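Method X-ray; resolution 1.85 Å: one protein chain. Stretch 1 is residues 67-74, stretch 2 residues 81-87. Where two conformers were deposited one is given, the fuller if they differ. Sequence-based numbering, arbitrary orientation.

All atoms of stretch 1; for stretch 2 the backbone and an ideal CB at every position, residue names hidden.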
ATOM      1  N   LYS A  67      -1.739   1.888   7.583  1.00 24.12           N
ATOM      2  CA  LYS A  67      -1.313   0.619   8.201  1.00 25.29           C
ATOM      3  C   LYS A  67       0.102   0.156   7.712  1.00 23.39           C
ATOM      4  O   LYS A  67       0.951  -0.119   8.530  1.00 23.85           O
ATOM      5  CB  LYS A  67      -2.362  -0.500   8.015  1.00 28.01           C
ATOM      6  CG  LYS A  67      -3.588  -0.422   8.911  1.00 33.19           C
ATOM      7  CD  LYS A  67      -4.602  -1.496   8.455  1.00 35.21           C
ATOM      8  CE  LYS A  67      -5.923  -1.485   9.186  1.00 38.67           C
ATOM      9  NZ  LYS A  67      -5.791  -1.100  10.620  1.00 41.38           N
ATOM     10  N   ALA A  68       0.373   0.169   6.407  1.00 22.78           N
ATOM     11  CA  ALA A  68       1.665  -0.222   5.899  1.00 22.31           C
ATOM     12  C   ALA A  68       2.791   0.602   6.509  1.00 23.52           C
ATOM     13  O   ALA A  68       3.821   0.082   6.879  1.00 22.79           O
ATOM     14  CB  ALA A  68       1.673  -0.117   4.349  1.00 23.07           C
ATOM     15  N   VAL A  69       2.594   1.909   6.562  1.00 22.34           N
ATOM     16  CA  VAL A  69       3.580   2.810   7.094  1.00 23.32           C
ATOM     17  C   VAL A  69       3.828   2.483   8.558  1.00 22.84           C
ATOM     18  O   VAL A  69       5.003   2.385   8.981  1.00 26.03           O
ATOM     19  CB  VAL A  69       3.161   4.303   6.957  1.00 23.25           C
ATOM     20  CG1 VAL A  69       4.079   5.224   7.749  1.00 23.15           C
ATOM     21  CG2 VAL A  69       3.081   4.727   5.526  1.00 20.51           C
ATOM     22  N   GLU A  70       2.780   2.296   9.332  1.00 24.74           N
ATOM     23  CA  GLU A  70       2.921   2.037  10.762  0.50 26.18           C
ATOM     24  C   GLU A  70       3.668   0.704  11.007  1.00 28.30           C
ATOM     25  O   GLU A  70       4.630   0.625  11.803  1.00 26.21           O
ATOM     26  CB  GLU A  70       1.527   1.989  11.382  0.50 29.08           C
ATOM     27  CG  GLU A  70       1.506   1.958  12.880  0.50 31.93           C
ATOM     28  CD  GLU A  70       0.082   1.985  13.405  0.50 34.59           C
ATOM     29  OE1 GLU A  70      -0.780   2.710  12.833  0.50 35.09           O
ATOM     30  OE2 GLU A  70      -0.176   1.253  14.368  0.50 39.12           O
ATOM     31  N   VAL A  71       3.211  -0.325  10.306  1.00 26.69           N
ATOM     32  CA  VAL A  71       3.794  -1.648  10.368  1.00 28.31           C
ATOM     33  C   VAL A  71       5.237  -1.643   9.871  1.00 27.12           C
ATOM     34  O   VAL A  71       6.101  -2.316  10.461  1.00 28.22           O
ATOM     35  CB  VAL A  71       2.925  -2.655   9.534  1.00 27.36           C
ATOM     36  CG1 VAL A  71       3.682  -3.975   9.290  1.00 29.13           C
ATOM     37  CG2 VAL A  71       1.612  -2.872  10.279  1.00 26.89           C
ATOM     38  N   GLY A  72       5.476  -0.954   8.766  1.00 28.12           N
ATOM     39  CA  GLY A  72       6.796  -0.861   8.155  1.00 27.70           C
ATOM     40  C   GLY A  72       7.781  -0.236   9.115  1.00 30.21           C
ATOM     41  O   GLY A  72       8.931  -0.695   9.244  1.00 28.38           O
ATOM     42  N   ARG A  73       7.322   0.793   9.834  1.00 27.79           N
ATOM     43  CA  ARG A  73       8.208   1.471  10.802  1.00 28.78           C
ATOM     44  C   ARG A  73       8.453   0.636  12.011  1.00 29.53           C
ATOM     45  O   ARG A  73       9.552   0.630  12.524  1.00 28.91           O
ATOM     46  CB  ARG A  73       7.609   2.813  11.225  1.00 26.50           C
ATOM     47  CG  ARG A  73       7.878   3.903  10.191  1.00 27.44           C
ATOM     48  CD  ARG A  73       7.130   5.213  10.291  1.00 29.18           C
ATOM     49  NE  ARG A  73       7.700   6.184   9.329  1.00 26.91           N
ATOM     50  CZ  ARG A  73       7.177   7.366   9.063  1.00 27.29           C
ATOM     51  NH1 ARG A  73       6.024   7.745   9.626  1.00 27.67           N
ATOM     52  NH2 ARG A  73       7.792   8.172   8.209  1.00 28.09           N
ATOM     53  N   GLU A  74       7.409  -0.037  12.497  1.00 30.44           N
ATOM     54  CA  GLU A  74       7.515  -0.833  13.739  1.00 32.94           C
ATOM     55  C   GLU A  74       8.476  -1.980  13.493  1.00 30.51           C
ATOM     56  O   GLU A  74       9.300  -2.311  14.354  1.00 30.73           O
ATOM     57  CB  GLU A  74       6.158  -1.417  14.137  1.00 37.92           C
ATOM     58  CG  GLU A  74       5.220  -0.405  14.715  1.00 46.85           C
ATOM     59  CD  GLU A  74       3.758  -0.867  14.835  1.00 53.38           C
ATOM     60  OE1 GLU A  74       3.310  -1.745  14.060  1.00 56.86           O
ATOM     61  OE2 GLU A  74       3.046  -0.307  15.718  1.00 61.71           O
ATOM     62  N   UNK A  81       9.601   0.437   0.557  1.00 24.83           N
ATOM     63  CA  UNK A  81       8.224  -0.112   0.547  1.00 23.36           C
ATOM     64  C   UNK A  81       7.315   0.765   1.385  1.00 19.85           C
ATOM     65  O   UNK A  81       6.117   0.876   1.144  1.00 21.10           O
ATOM     66  CB  UNK A  81       8.197  -1.549   1.073  1.00 23.36           C
ATOM     67  N   UNK A  82       7.871   1.413   2.409  1.00 23.30           N
ATOM     68  CA  UNK A  82       7.138   2.464   3.112  1.00 20.02           C
ATOM     69  C   UNK A  82       6.908   3.698   2.186  1.00 24.09           C
ATOM     70  O   UNK A  82       5.791   4.228   2.135  1.00 21.88           O
ATOM     71  CB  UNK A  82       7.903   2.875   4.372  1.00 20.02           C
ATOM     72  N   UNK A  83       7.909   4.110   1.396  1.00 23.42           N
ATOM     73  CA  UNK A  83       7.731   5.172   0.395  1.00 22.15           C
ATOM     74  C   UNK A  83       6.622   4.843  -0.600  1.00 23.57           C
ATOM     75  O   UNK A  83       5.827   5.734  -0.958  1.00 22.70           O
ATOM     76  CB  UNK A  83       9.041   5.410  -0.358  1.00 22.15           C
ATOM     77  N   UNK A  84       6.603   3.600  -1.092  1.00 23.59           N
ATOM     78  CA  UNK A  84       5.540   3.144  -2.015  1.00 23.62           C
ATOM     79  C   UNK A  84       4.162   3.294  -1.393  1.00 23.01           C
ATOM     80  O   UNK A  84       3.271   3.753  -2.092  1.00 23.89           O
ATOM     81  CB  UNK A  84       5.765   1.684  -2.415  1.00 23.62           C
ATOM     82  N   UNK A  85       3.995   2.971  -0.104  1.00 22.65           N
ATOM     83  CA  UNK A  85       2.716   3.107   0.555  1.00 23.69           C
ATOM     84  C   UNK A  85       2.310   4.562   0.534  1.00 24.48           C
ATOM     85  O   UNK A  85       1.134   4.877   0.313  1.00 24.59           O
ATOM     86  CB  UNK A  85       2.769   2.571   1.987  1.00 23.69           C
ATOM     87  N   UNK A  86       3.277   5.427   0.813  1.00 22.59           N
ATOM     88  CA  UNK A  86       3.047   6.870   0.871  1.00 22.89           C
ATOM     89  C   UNK A  86       2.593   7.454  -0.478  1.00 23.29           C
ATOM     90  O   UNK A  86       1.608   8.185  -0.537  1.00 22.34           O
ATOM     91  CB  UNK A  86       4.324   7.575   1.333  1.00 22.89           C
ATOM     92  N   UNK A  87       3.231   7.083  -1.581  1.00 23.72           N
ATOM     93  CA  UNK A  87       2.836   7.565  -2.882  0.50 24.38           C
ATOM     94  C   UNK A  87       1.473   7.016  -3.271  1.00 24.80           C
ATOM     95  O   UNK A  87       0.690   7.703  -3.935  1.00 23.65           O
ATOM     96  CB  UNK A  87       3.885   7.188  -3.930  0.50 24.38           C
TER

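The two stretches are helices packed almost antiparallel, their N-to-C directions 164° apart and their axes 8.8 Å apart at closest approach.

Position 81 has helical angles (-79/-30), and its ideal CB finds nothing of stretch 1 within 5.5 Å. Stretch 1 therefore sets little constraint. The residue is L81, whose side chain makes no contact with stretch 1.

Position 82 is more demanding. Its CA lies 5.4 Å from V69 CA, yet CA-to-CB points sideways, with the ideal CB 5.1 Å from V69 CA and 5.4 Å from G72 CA. G72 leaves a gap in the surface of stretch 1, bordered by V69 and the aliphatic part of R73. An apolar chain of moderate length would suit, such as leucine, isoleucine or methionine; alanine would reach little of the gap. The deposited residue is I82, with chi1 m and chi2 t. Its CD1 comes 3.5 Å from G72 C and 3.7 Å from R73 N, while its CG2 lies 4.2 Å from V69 CG2. The fit depends on the glycine: an ideal CB on G72 would sit 2.6 Å from I82 CG1, a clash.

Position 83 points away, and stretch 1 does not discriminate among side chains there. It is A83.

Position 84 likewise has no atom of stretch 1 within 5.5 Å of its ideal CB, so polar or long residues are possible. It is K84, extending clear of the contact.

Position 85 points toward stretch 1. The ideal CB is already 3.7 Å from A68 CB and 4.2 Å from V69 CG2, so a small residue, alanine, glycine or perhaps serine, fits best. It is A85. A85 CB meets A68 CB at 3.7 Å, two methyl groups in direct apolar contact, and lies 4.1 Å from V69 CG2.

Position 86 points sideways, its ideal CB 5.2 Å from V69 CG2. Farther off, to one side of V69, lies the guanidinium of R73, so a long, flexible apolar chain could pass the valine and reach it; leucine could cover V69, and an acid might approach the charge. M86 is found, with chi angles m, t, t. Its CG packs 3.9 Å from V69 CG2, and its CE lies over one face of the R73 guanidinium, 3.6 Å from R73 NH2.

Position 87 is again beyond stretch 1's reach, leaving the choice open. It is S87, whose OG lies 2.9 Å from A83 O.

Stretch 2 81-87: LIAKAMS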
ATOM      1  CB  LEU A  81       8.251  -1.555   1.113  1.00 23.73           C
ATOM      2  CG  LEU A  81       9.225  -2.491   0.424  1.00 26.79           C
ATOM      3  CD1 LEU A  81       9.122  -3.829   1.150  1.00 28.81           C
ATOM      4  CD2 LEU A  81       8.897  -2.565  -1.080  1.00 25.63           C
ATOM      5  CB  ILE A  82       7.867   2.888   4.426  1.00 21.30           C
ATOM      6  CG1 ILE A  82       7.984   1.691   5.379  1.00 22.87           C
ATOM      7  CG2 ILE A  82       7.163   4.096   5.019  1.00 22.68           C
ATOM      8  CD1 ILE A  82       8.876   1.984   6.647  1.00 21.29           C
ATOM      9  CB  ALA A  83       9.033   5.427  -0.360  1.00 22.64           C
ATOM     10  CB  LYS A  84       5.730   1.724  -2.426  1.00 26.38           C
ATOM     11  CG  LYS A  84       4.667   1.227  -3.418  1.00 30.06           C
ATOM     12  CD  LYS A  84       5.081  -0.108  -4.064  1.00 36.64           C
ATOM     13  CE  LYS A  84       5.077  -1.278  -3.051  1.00 35.12           C
ATOM     14  NZ  LYS A  84       5.649  -2.536  -3.640  1.00 35.72           N
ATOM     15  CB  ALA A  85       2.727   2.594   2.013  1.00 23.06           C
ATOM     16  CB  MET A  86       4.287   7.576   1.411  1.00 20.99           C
ATOM     17  CG  MET A  86       4.479   7.303   2.895  1.00 21.85           C
ATOM     18  SD  MET A  86       6.110   7.901   3.355  1.00 21.54           S
ATOM     19  CE  MET A  86       6.038   7.680   5.162  1.00 20.60           C
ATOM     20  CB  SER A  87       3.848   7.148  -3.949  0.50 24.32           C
ATOM     21  OG  SER A  87       5.155   7.148  -3.410  0.50 28.20           O
TER
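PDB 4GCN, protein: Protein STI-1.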